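Local coordinates for Serine/threonine-protein kinase Tel1 (Chaetomium thermophilum, PDB 6SKY) that probably phosphorylates serine or threonine followed by glutamine in target proteins, acting as a DNA damage sensor kinase that triggers checkpoint signalling, at residues V1886-A1891 and E2734-R2739. Numbering follows the deposited sequence.
Sequences VALLFA and EWFQKR
Helix-on-helix packing between the FAT alpha solenoid and the kinase domain of this PIKK joins segment 1886-1891, on helix 1884-1898, to segment 2734-2739, on helix 2732-2755. The segment axes stay 10.4 Å apart with their N-to-C directions at 75°, so no backbone meets backbone and long side chains span the gap. Trp-2735 carries the largest share of the contact from the kinase side: with CG anti to the backbone N (chi1 168°), its indole extends until CH2 lies 3.9 Å from CA of Leu-1889. Leu-1889 lays its own side chain over one indole face. Its CD1 stands 4.0 Å from the centroid of the six-membered ring and 11° off the normal, which identifies a CH-pi contact centred on the ring rather than a rim contact. Leu-1888, by contrast, meets the same indole at its edge, near the ring plane, where CG is 4.3 Å from CH2. The two leucines thus take up different aspects of one ring. An alanine in place of Trp-2735 would remove the indole and would probably loosen this interdomain packing, since both leucines would lose their indole partner. The CD2 methyl of Leu-1888 turns to a different ring: it comes to 3.5 Å from Phe-2736 CE1, the two side chains crossing at about a right angle. Ile-1924 touches both of these residues, and Ile-1920 and Phe-1921 of helix 1916-1923 add further apolar cover to Leu-1888. No hydrogen bond links the two segments, but Arg-2739 NH2 forms a salt bridge with Glu-1892, the residue directly after 1886-1891, adding a charged link between the same two helices. Trp-2735 CH2 also sits over one face of the Arg-2739 guanidinium, 3.6 Å above the guanidinium plane and offset toward its rim.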
loop_
_atom_site.group_PDB
_atom_site.type_symbol
_atom_site.label_atom_id
_atom_site.label_comp_id
_atom_site.label_asym_id
_atom_site.label_seq_id
_atom_site.Cartn_x
_atom_site.Cartn_y
_atom_site.Cartn_z
ATOM N N VAL A 1886 19.230 33.314 -7.204
ATOM C CA VAL A 1886 20.216 33.964 -8.058
ATOM C C VAL A 1886 21.148 32.930 -8.669
ATOM O O VAL A 1886 21.500 33.007 -9.850
ATOM C CB VAL A 1886 20.984 35.024 -7.251
ATOM C CG1 VAL A 1886 21.955 35.735 -8.115
ATOM C CG2 VAL A 1886 20.029 36.002 -6.636
ATOM N N ALA A 1887 21.544 31.934 -7.880
ATOM C CA ALA A 1887 22.419 30.884 -8.382
ATOM C C ALA A 1887 21.739 30.063 -9.463
ATOM O O ALA A 1887 22.374 29.675 -10.444
ATOM C CB ALA A 1887 22.859 29.985 -7.237
ATOM N N LEU A 1888 20.445 29.787 -9.303
ATOM C CA LEU A 1888 19.718 29.048 -10.327
ATOM C C LEU A 1888 19.593 29.851 -11.613
ATOM O O LEU A 1888 19.745 29.303 -12.709
ATOM C CB LEU A 1888 18.344 28.657 -9.802
ATOM C CG LEU A 1888 17.449 27.833 -10.715
ATOM C CD1 LEU A 1888 18.142 26.578 -11.142
ATOM C CD2 LEU A 1888 16.196 27.499 -9.994
ATOM N N LEU A 1889 19.322 31.150 -11.508
ATOM C CA LEU A 1889 19.285 31.978 -12.707
ATOM C C LEU A 1889 20.630 31.984 -13.425
ATOM O O LEU A 1889 20.689 31.876 -14.656
ATOM C CB LEU A 1889 18.857 33.393 -12.343
ATOM C CG LEU A 1889 18.864 34.439 -13.451
ATOM C CD1 LEU A 1889 17.905 34.092 -14.546
ATOM C CD2 LEU A 1889 18.509 35.761 -12.872
ATOM N N PHE A 1890 21.726 32.101 -12.677
ATOM C CA PHE A 1890 23.042 32.072 -13.306
ATOM C C PHE A 1890 23.335 30.717 -13.929
ATOM O O PHE A 1890 23.955 30.643 -14.989
ATOM C CB PHE A 1890 24.121 32.422 -12.295
ATOM C CG PHE A 1890 24.189 33.869 -11.961
ATOM C CD1 PHE A 1890 23.865 34.819 -12.890
ATOM C CD2 PHE A 1890 24.580 34.277 -10.710
ATOM C CE1 PHE A 1890 23.930 36.145 -12.575
ATOM C CE2 PHE A 1890 24.650 35.597 -10.397
ATOM C CZ PHE A 1890 24.325 36.530 -11.327
ATOM N N ALA A 1891 22.903 29.634 -13.286
ATOM C CA ALA A 1891 23.124 28.307 -13.846
ATOM C C ALA A 1891 22.372 28.125 -15.154
ATOM O O ALA A 1891 22.868 27.478 -16.081
ATOM C CB ALA A 1891 22.707 27.244 -12.839
ATOM N N GLU A 2734 11.235 36.981 -8.062
ATOM C CA GLU A 2734 10.036 37.039 -8.879
ATOM C C GLU A 2734 10.124 36.085 -10.057
ATOM O O GLU A 2734 9.151 35.409 -10.381
ATOM C CB GLU A 2734 9.825 38.466 -9.354
ATOM C CG GLU A 2734 8.420 38.781 -9.756
ATOM C CD GLU A 2734 8.292 40.167 -10.328
ATOM O OE1 GLU A 2734 9.337 40.753 -10.685
ATOM O OE2 GLU A 2734 7.156 40.674 -10.423
ATOM N N TRP A 2735 11.279 36.025 -10.715
ATOM C CA TRP A 2735 11.457 35.121 -11.843
ATOM C C TRP A 2735 11.174 33.681 -11.449
ATOM O O TRP A 2735 10.427 32.975 -12.134
ATOM C CB TRP A 2735 12.872 35.272 -12.385
ATOM C CG TRP A 2735 13.321 34.235 -13.354
ATOM C CD1 TRP A 2735 13.083 34.206 -14.684
ATOM C CD2 TRP A 2735 14.138 33.098 -13.071
ATOM N NE1 TRP A 2735 13.677 33.115 -15.250
ATOM C CE2 TRP A 2735 14.329 32.415 -14.276
ATOM C CE3 TRP A 2735 14.712 32.584 -11.910
ATOM C CZ2 TRP A 2735 15.074 31.258 -14.357
ATOM C CZ3 TRP A 2735 15.438 31.435 -11.995
ATOM C CH2 TRP A 2735 15.617 30.783 -13.206
ATOM N N PHE A 2736 11.755 33.228 -10.341
ATOM C CA PHE A 2736 11.567 31.842 -9.935
ATOM C C PHE A 2736 10.118 31.559 -9.575
ATOM O O PHE A 2736 9.563 30.525 -9.965
ATOM C CB PHE A 2736 12.489 31.516 -8.768
ATOM C CG PHE A 2736 12.441 30.090 -8.351
ATOM C CD1 PHE A 2736 12.968 29.113 -9.152
ATOM C CD2 PHE A 2736 11.861 29.722 -7.165
ATOM C CE1 PHE A 2736 12.913 27.810 -8.779
ATOM C CE2 PHE A 2736 11.812 28.419 -6.795
ATOM C CZ PHE A 2736 12.337 27.465 -7.601
ATOM N N GLN A 2737 9.474 32.476 -8.860
ATOM C CA GLN A 2737 8.085 32.246 -8.490
ATOM C C GLN A 2737 7.173 32.204 -9.710
ATOM O O GLN A 2737 6.272 31.363 -9.793
ATOM C CB GLN A 2737 7.631 33.322 -7.518
ATOM C CG GLN A 2737 6.271 33.091 -6.955
ATOM C CD GLN A 2737 5.645 34.371 -6.485
ATOM O OE1 GLN A 2737 6.335 35.359 -6.253
ATOM N NE2 GLN A 2737 4.325 34.373 -6.357
ATOM N N LYS A 2738 7.392 33.088 -10.677
ATOM C CA LYS A 2738 6.518 33.125 -11.840
ATOM C C LYS A 2738 6.738 31.935 -12.755
ATOM O O LYS A 2738 5.787 31.438 -13.361
ATOM C CB LYS A 2738 6.726 34.415 -12.613
ATOM C CG LYS A 2738 6.523 35.660 -11.810
ATOM C CD LYS A 2738 5.218 35.672 -11.119
ATOM C CE LYS A 2738 4.925 37.028 -10.561
ATOM N NZ LYS A 2738 5.498 37.187 -9.226
ATOM N N ARG A 2739 7.972 31.461 -12.874
ATOM C CA ARG A 2739 8.200 30.265 -13.668
ATOM C C ARG A 2739 7.590 29.038 -13.010
ATOM O O ARG A 2739 7.078 28.151 -13.704
ATOM C CB ARG A 2739 9.687 30.077 -13.893
ATOM C CG ARG A 2739 10.010 29.479 -15.213
ATOM C CD ARG A 2739 11.463 29.152 -15.296
ATOM N NE ARG A 2739 11.867 28.282 -14.206
ATOM C CZ ARG A 2739 13.075 27.757 -14.094
ATOM N NH1 ARG A 2739 13.373 26.975 -13.074
ATOM N NH2 ARG A 2739 13.983 28.011 -15.015
#